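Long-range contact in uncharacterized protein (Bacteroides fragilis, PDB 4OUQ), which is of unknown function but belongs to the DUF4783 family, whose members are grouped with the NTF2-like proteins: residues N21-K27 against V39-E45. Residues are numbered along the deposited sequence; the frame is centred on the assembly and turned at random.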
# COMPACT_ATOMS: atom_id res chain seq x y z
N ASN A 21 -4.17 7.54 -3.37
CA ASN A 21 -3.33 8.69 -3.66
C ASN A 21 -3.26 9.72 -2.55
O ASN A 21 -2.17 10.17 -2.23
CB ASN A 21 -3.71 9.33 -4.98
CG ASN A 21 -2.78 10.48 -5.36
OD1 ASN A 21 -3.18 11.63 -5.36
ND2 ASN A 21 -1.51 10.17 -5.62
N ARG A 22 -4.40 10.04 -1.88
CA ARG A 22 -4.40 11.04 -0.82
C ARG A 22 -3.64 10.58 0.43
O ARG A 22 -3.36 11.39 1.30
CB ARG A 22 -5.82 11.49 -0.42
CG ARG A 22 -6.66 10.42 0.29
CD ARG A 22 -8.02 10.97 0.76
NE ARG A 22 -8.92 11.22 -0.36
CZ ARG A 22 -9.47 10.27 -1.11
NH1 ARG A 22 -9.18 8.98 -0.91
NH2 ARG A 22 -10.24 10.62 -2.10
N TYR A 23 -3.32 9.29 0.51
CA TYR A 23 -2.60 8.75 1.65
C TYR A 23 -1.12 8.51 1.35
O TYR A 23 -0.41 8.04 2.20
CB TYR A 23 -3.26 7.44 2.12
CG TYR A 23 -4.70 7.63 2.49
CD1 TYR A 23 -5.04 8.18 3.68
CD2 TYR A 23 -5.71 7.10 1.70
CE1 TYR A 23 -6.35 8.41 4.00
CE2 TYR A 23 -7.03 7.28 2.03
CZ TYR A 23 -7.35 7.90 3.19
OH TYR A 23 -8.65 8.08 3.56
N LEU A 24 -0.69 8.77 0.10
CA LEU A 24 0.73 8.60 -0.26
C LEU A 24 1.54 9.80 0.13
O LEU A 24 1.13 10.96 -0.07
CB LEU A 24 0.89 8.33 -1.76
CG LEU A 24 0.23 7.06 -2.27
CD1 LEU A 24 0.18 6.96 -3.77
CD2 LEU A 24 0.92 5.84 -1.71
N GLY A 25 2.70 9.55 0.77
CA GLY A 25 3.63 10.56 1.03
C GLY A 25 4.28 11.09 -0.24
O GLY A 25 4.11 10.55 -1.31
N GLU A 26 5.07 12.13 -0.09
CA GLU A 26 5.66 12.76 -1.25
C GLU A 26 6.79 11.91 -1.86
O GLU A 26 7.09 12.03 -3.04
CB GLU A 26 6.07 14.19 -0.95
CG GLU A 26 4.84 15.12 -0.83
CD GLU A 26 4.07 15.23 -2.15
OE1 GLU A 26 4.64 15.72 -3.11
OE2 GLU A 26 2.91 14.83 -2.22
N LYS A 27 7.38 11.02 -1.04
CA LYS A 27 8.35 10.03 -1.51
C LYS A 27 7.97 8.66 -0.95
O LYS A 27 7.75 8.50 0.29
CB LYS A 27 9.76 10.38 -1.03
CG LYS A 27 10.83 9.46 -1.60
CD LYS A 27 12.20 9.87 -1.10
CE LYS A 27 13.29 9.18 -1.90
NZ LYS A 27 14.64 9.54 -1.43
N VAL A 39 10.30 6.66 -5.31
CA VAL A 39 9.67 7.42 -6.35
C VAL A 39 8.78 8.47 -5.75
O VAL A 39 8.49 8.43 -4.54
CB VAL A 39 8.90 6.48 -7.29
CG1 VAL A 39 9.86 5.48 -7.92
CG2 VAL A 39 7.79 5.76 -6.58
N ASP A 40 8.32 9.41 -6.57
CA ASP A 40 7.44 10.46 -6.05
C ASP A 40 6.02 9.97 -5.99
O ASP A 40 5.72 8.87 -6.44
CB ASP A 40 7.58 11.79 -6.79
CG ASP A 40 7.26 11.70 -8.26
OD1 ASP A 40 6.54 10.79 -8.69
OD2 ASP A 40 7.72 12.59 -8.99
N ARG A 41 5.15 10.76 -5.38
CA ARG A 41 3.79 10.36 -5.13
C ARG A 41 3.09 9.98 -6.42
O ARG A 41 2.46 8.94 -6.51
CB ARG A 41 3.03 11.48 -4.42
CG ARG A 41 1.59 11.19 -4.09
CD ARG A 41 0.87 12.33 -3.35
NE ARG A 41 -0.14 12.90 -4.23
CZ ARG A 41 0.08 13.80 -5.20
NH1 ARG A 41 1.29 14.35 -5.37
NH2 ARG A 41 -0.92 14.19 -5.98
N GLN A 42 3.26 10.81 -7.44
CA GLN A 42 2.55 10.57 -8.71
C GLN A 42 3.06 9.29 -9.37
O GLN A 42 2.26 8.42 -9.82
CB GLN A 42 2.68 11.78 -9.62
CG GLN A 42 2.07 13.07 -9.02
CD GLN A 42 3.08 13.97 -8.22
OE1 GLN A 42 4.06 13.50 -7.57
NE2 GLN A 42 2.83 15.27 -8.27
N ALA A 43 4.39 9.10 -9.37
CA ALA A 43 4.97 7.88 -9.89
C ALA A 43 4.48 6.61 -9.11
O ALA A 43 4.11 5.61 -9.71
CB ALA A 43 6.48 7.97 -9.90
N ALA A 44 4.37 6.69 -7.77
CA ALA A 44 3.82 5.58 -6.98
C ALA A 44 2.41 5.28 -7.34
O ALA A 44 2.02 4.14 -7.43
CB ALA A 44 3.90 5.92 -5.50
N GLU A 45 1.57 6.33 -7.43
CA GLU A 45 0.14 6.13 -7.71
C GLU A 45 -0.02 5.38 -9.05
O GLU A 45 -0.89 4.50 -9.16
CB GLU A 45 -0.62 7.43 -7.76
CG GLU A 45 -2.14 7.22 -8.01
CD GLU A 45 -2.46 7.07 -9.51
OE1 GLU A 45 -1.80 7.72 -10.31
OE2 GLU A 45 -3.39 6.28 -9.88
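Arg41, in the first turn of helix 41-54, reaches across to residues 21-27 with chi1 and chi2 both t (-180° and 179°). The inner part of the side chain is thus extended, and chi3 at 112° then bends the tip, which suits a long residue that must be greasy along its shaft and charged at its end: Arg41 CG packs 3.8 Å from Leu24 CB, while the guanidinium lies between Asn21 OD1 and Glu26 OE2. Arg41 NH1 forms a salt bridge with Glu26 OE2 at 3.6 Å, and Arg41 NE and NH2 each give a weak 3.5 Å hydrogen bond to Asn21 OD1. Although the CA-to-CB bond of Glu26 points away, chi1 and chi2 near -70° (m, m) fold its carboxylate back to the arginine. Leu24, an mt rotamer, is the apolar member, its CD1 meeting Ala44 CB at 4.2 Å and Glu45 CB at 4.1 Å; the small alanine lets the helix approach closely. Glu45 turns its carboxylate elsewhere, to Ser17. Asp40 is the helix N-cap: chi1 at 61° (p) brings Asp40 OD1 to 2.8 Å from Ala43 N, satisfying an amide that has no helical carbonyl to bond. Beside it, Arg41 N makes a weak 3.3 Å bond to Glu26 O. The contact thus joins a strand-to-helix junction to the bend before strand 28-32, within an alpha+beta fold of helices against a mixed sheet, consistent with the NTF2-like clan.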